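Local coordinates for C protein alpha-antigen (Streptococcus agalactiae, PDB 1YWM) that is a cell-wall-anchored surface protein of group B Streptococcus, here its N-terminal domain, that may play a role in both virulence and immunity, at residues Ser86-Ile96 with Asp112-Asp122. Residues are numbered along the deposited sequence; the frame is centred on the assembly and turned at random.
Sequences STGRASLTYNI and DIVSVALTIYD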
loop_
_atom_site.group_PDB
_atom_site.type_symbol
_atom_site.label_atom_id
_atom_site.label_comp_id
_atom_site.label_asym_id
_atom_site.label_seq_id
_atom_site.Cartn_x
_atom_site.Cartn_y
_atom_site.Cartn_z
ATOM N N SER A 86 5.826 7.648 -9.147
ATOM C CA SER A 86 4.519 7.847 -9.774
ATOM C C SER A 86 3.646 6.642 -9.494
ATOM O O SER A 86 4.139 5.515 -9.477
ATOM C CB SER A 86 4.686 8.000 -11.291
ATOM O OG SER A 86 5.380 9.200 -11.590
ATOM N N THR A 87 2.349 6.869 -9.302
ATOM C CA THR A 87 1.404 5.777 -9.097
ATOM C C THR A 87 0.836 5.250 -10.409
ATOM O O THR A 87 0.935 5.894 -11.444
ATOM C CB THR A 87 0.237 6.218 -8.196
ATOM O OG1 THR A 87 -0.417 7.329 -8.819
ATOM C CG2 THR A 87 0.754 6.757 -6.865
ATOM N N GLY A 88 0.221 4.079 -10.354
ATOM C CA GLY A 88 -0.308 3.471 -11.549
ATOM C C GLY A 88 0.183 2.039 -11.675
ATOM O O GLY A 88 0.777 1.472 -10.731
ATOM N N ARG A 89 -0.090 1.465 -12.842
ATOM C CA ARG A 89 0.267 0.091 -13.153
ATOM C C ARG A 89 1.725 0.024 -13.637
ATOM O O ARG A 89 2.228 0.936 -14.297
ATOM C CB ARG A 89 -0.669 -0.463 -14.235
ATOM C CG ARG A 89 -0.520 -1.960 -14.446
ATOM C CD ARG A 89 -1.238 -2.494 -15.680
ATOM N NE ARG A 89 -2.073 -3.663 -15.397
ATOM C CZ ARG A 89 -3.219 -3.623 -14.719
ATOM N NH1 ARG A 89 -3.674 -2.472 -14.237
ATOM N NH2 ARG A 89 -3.914 -4.735 -14.519
ATOM N N ALA A 90 2.391 -1.064 -13.284
ATOM C CA ALA A 90 3.805 -1.232 -13.615
ATOM C C ALA A 90 4.047 -2.734 -13.569
ATOM O O ALA A 90 3.100 -3.521 -13.451
ATOM C CB ALA A 90 4.669 -0.477 -12.599
ATOM N N SER A 91 5.311 -3.139 -13.657
ATOM C CA SER A 91 5.632 -4.534 -13.443
ATOM C C SER A 91 6.832 -4.630 -12.520
ATOM O O SER A 91 7.619 -3.653 -12.351
ATOM C CB SER A 91 5.908 -5.255 -14.779
ATOM O OG SER A 91 7.189 -4.867 -15.281
ATOM N N LEU A 92 6.908 -5.793 -11.881
ATOM C CA LEU A 92 7.961 -6.150 -10.952
ATOM C C LEU A 92 8.473 -7.510 -11.446
ATOM O O LEU A 92 7.682 -8.441 -11.670
ATOM C CB LEU A 92 7.413 -6.233 -9.509
ATOM C CG LEU A 92 8.276 -6.920 -8.416
ATOM C CD1 LEU A 92 9.719 -6.355 -8.264
ATOM C CD2 LEU A 92 7.576 -6.904 -7.062
ATOM N N THR A 93 9.786 -7.598 -11.677
ATOM C CA THR A 93 10.375 -8.849 -12.155
ATOM C C THR A 93 11.552 -9.195 -11.269
ATOM O O THR A 93 12.295 -8.315 -10.917
ATOM C CB THR A 93 10.893 -8.678 -13.585
ATOM O OG1 THR A 93 9.802 -8.340 -14.450
ATOM C CG2 THR A 93 11.426 -10.039 -14.126
ATOM N N TYR A 94 11.703 -10.479 -10.942
ATOM C CA TYR A 94 12.861 -10.941 -10.220
ATOM C C TYR A 94 13.673 -11.746 -11.240
ATOM O O TYR A 94 13.190 -12.732 -11.790
ATOM C CB TYR A 94 12.429 -11.818 -9.063
ATOM C CG TYR A 94 11.669 -11.032 -8.017
ATOM C CD1 TYR A 94 12.351 -10.355 -7.001
ATOM C CD2 TYR A 94 10.281 -10.905 -8.103
ATOM C CE1 TYR A 94 11.644 -9.603 -6.016
ATOM C CE2 TYR A 94 9.561 -10.150 -7.138
ATOM C CZ TYR A 94 10.256 -9.518 -6.104
ATOM O OH TYR A 94 9.544 -8.813 -5.145
ATOM N N ASN A 95 14.879 -11.291 -11.500
ATOM C CA ASN A 95 15.812 -12.044 -12.344
ATOM C C ASN A 95 16.618 -12.932 -11.396
ATOM O O ASN A 95 17.176 -12.438 -10.441
ATOM C CB ASN A 95 16.706 -11.048 -13.114
ATOM C CG ASN A 95 15.900 -10.258 -14.185
ATOM O OD1 ASN A 95 14.969 -10.793 -14.769
ATOM N ND2 ASN A 95 16.238 -8.982 -14.393
ATOM N N ILE A 96 16.718 -14.220 -11.716
ATOM C CA ILE A 96 17.276 -15.206 -10.806
ATOM C C ILE A 96 18.658 -15.620 -11.369
ATOM O O ILE A 96 18.784 -15.895 -12.569
ATOM C CB ILE A 96 16.342 -16.429 -10.704
ATOM C CG1 ILE A 96 14.880 -16.002 -10.375
ATOM C CG2 ILE A 96 16.843 -17.431 -9.669
ATOM C CD1 ILE A 96 14.759 -15.113 -9.123
ATOM N N ASP A 112 15.267 -18.187 -16.002
ATOM C CA ASP A 112 14.444 -18.076 -14.807
ATOM C C ASP A 112 14.178 -16.615 -14.454
ATOM O O ASP A 112 15.035 -15.940 -13.897
ATOM C CB ASP A 112 15.175 -18.755 -13.654
ATOM C CG ASP A 112 14.295 -19.031 -12.479
ATOM O OD1 ASP A 112 13.129 -18.537 -12.439
ATOM O OD2 ASP A 112 14.719 -19.724 -11.529
ATOM N N ILE A 113 12.997 -16.109 -14.818
ATOM C CA ILE A 113 12.576 -14.811 -14.311
ATOM C C ILE A 113 11.169 -14.952 -13.712
ATOM O O ILE A 113 10.375 -15.801 -14.141
ATOM C CB ILE A 113 12.601 -13.711 -15.408
ATOM C CG1 ILE A 113 11.558 -13.940 -16.511
ATOM C CG2 ILE A 113 14.029 -13.532 -15.991
ATOM C CD1 ILE A 113 11.409 -12.692 -17.464
ATOM N N VAL A 114 10.862 -14.139 -12.706
ATOM C CA VAL A 114 9.532 -14.232 -12.087
ATOM C C VAL A 114 8.879 -12.882 -12.268
ATOM O O VAL A 114 9.339 -11.913 -11.705
ATOM C CB VAL A 114 9.595 -14.602 -10.608
ATOM C CG1 VAL A 114 8.152 -14.689 -9.992
ATOM C CG2 VAL A 114 10.344 -15.945 -10.410
ATOM N N SER A 115 7.836 -12.840 -13.095
ATOM C CA SER A 115 7.155 -11.596 -13.447
ATOM C C SER A 115 5.897 -11.474 -12.608
ATOM O O SER A 115 5.145 -12.443 -12.495
ATOM C CB SER A 115 6.737 -11.642 -14.918
ATOM O OG SER A 115 7.854 -11.935 -15.728
ATOM N N VAL A 116 5.687 -10.297 -12.021
ATOM C CA VAL A 116 4.541 -10.035 -11.154
ATOM C C VAL A 116 3.848 -8.728 -11.616
ATOM O O VAL A 116 4.503 -7.705 -11.789
ATOM C CB VAL A 116 4.990 -9.863 -9.649
ATOM C CG1 VAL A 116 3.829 -10.031 -8.733
ATOM C CG2 VAL A 116 6.112 -10.895 -9.250
ATOM N N ALA A 117 2.537 -8.758 -11.829
ATOM C CA ALA A 117 1.790 -7.515 -12.069
ATOM C C ALA A 117 1.909 -6.655 -10.796
ATOM O O ALA A 117 1.882 -7.207 -9.692
ATOM C CB ALA A 117 0.334 -7.830 -12.318
ATOM N N LEU A 118 2.066 -5.347 -10.974
ATOM C CA LEU A 118 2.356 -4.420 -9.872
ATOM C C LEU A 118 1.379 -3.231 -9.923
ATOM O O LEU A 118 1.167 -2.627 -10.973
ATOM C CB LEU A 118 3.798 -3.891 -9.945
ATOM C CG LEU A 118 4.161 -2.785 -8.948
ATOM C CD1 LEU A 118 3.967 -3.371 -7.510
ATOM C CD2 LEU A 118 5.623 -2.298 -9.174
ATOM N N THR A 119 0.825 -2.894 -8.767
ATOM C CA THR A 119 0.023 -1.691 -8.620
ATOM C C THR A 119 0.750 -0.743 -7.677
ATOM O O THR A 119 1.046 -1.118 -6.543
ATOM C CB THR A 119 -1.322 -2.093 -7.966
ATOM O OG1 THR A 119 -2.074 -2.871 -8.893
ATOM C CG2 THR A 119 -2.214 -0.805 -7.693
ATOM N N ILE A 120 1.060 0.466 -8.125
ATOM C CA ILE A 120 1.730 1.401 -7.243
ATOM C C ILE A 120 0.679 2.431 -6.808
ATOM O O ILE A 120 -0.063 2.950 -7.630
ATOM C CB ILE A 120 2.902 2.127 -7.944
ATOM C CG1 ILE A 120 3.972 1.114 -8.432
ATOM C CG2 ILE A 120 3.522 3.116 -6.995
ATOM C CD1 ILE A 120 4.961 1.746 -9.407
ATOM N N TYR A 121 0.645 2.722 -5.519
ATOM C CA TYR A 121 -0.309 3.703 -5.003
ATOM C C TYR A 121 0.388 4.533 -3.962
ATOM O O TYR A 121 1.552 4.301 -3.656
ATOM C CB TYR A 121 -1.551 2.996 -4.458
ATOM C CG TYR A 121 -1.381 2.136 -3.204
ATOM C CD1 TYR A 121 -0.815 0.858 -3.268
ATOM C CD2 TYR A 121 -1.827 2.588 -1.951
ATOM C CE1 TYR A 121 -0.699 0.049 -2.111
ATOM C CE2 TYR A 121 -1.713 1.789 -0.793
ATOM C CZ TYR A 121 -1.163 0.526 -0.881
ATOM O OH TYR A 121 -1.030 -0.281 0.222
ATOM N N ASP A 122 -0.300 5.538 -3.436
ATOM C CA ASP A 122 0.341 6.407 -2.466
ATOM C C ASP A 122 -0.737 6.860 -1.506
ATOM O O ASP A 122 -1.632 7.615 -1.909
ATOM C CB ASP A 122 0.933 7.622 -3.151
ATOM C CG ASP A 122 1.824 8.413 -2.242
ATOM O OD1 ASP A 122 1.855 8.129 -1.017
ATOM O OD2 ASP A 122 2.582 9.292 -2.678
HETATM O O HOH W 1 17.572 -14.864 -14.699
#
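D112 meets I96 where the pairing of strands 88-96 and 113-121 begins: I96 N donates to D112 O, nearly in line with the carbonyl, and a water donates to both I96 O and D112 O. With chi1 at -165° the aspartate turns its buried carboxylate away from its own backbone N and onto the isoleucine, OD2 3.6 Å from I96 CG2; H104, A25 and S24 hydrogen-bond its oxygens. I113 stands beside N95, both side chains pointing the same way, with N95 OD1 3.1 Å from I113 CG2. At V114 the strands exchange two 2.9 Å bonds, V114 N to Y94 O and Y94 N to V114 O. V116 CG2 reaches the edge of the Y94 ring, 4.1 Å from CE2, while the phenol OH is bonded to P55 O. V116 N to L92 O is the shortest bond of the series at 2.7 Å, and almost axial. L118 rests CD2 on A90 CB, but its N lies 45° above the plane of the A90 carbonyl, a bent approach where the side chains of S91 and A117 diverge. I120 touches A90 CB with CD1 and exchanges two bonds with G88, whose backbone (phi 129°) would press a CB against T87 O. Past Y121, D122 CB meets T87 CG2, close to the start of the helical bundle. These are adjacent antiparallel strands of the fibronectin-like sandwich. Backbone bonds thus fix the register, and V114, V116, L118 and I120 lie with L92 and Y94 on the buried face, where L58 meets Y94 and S24 meets V114, while T93 and S115 share the more open one.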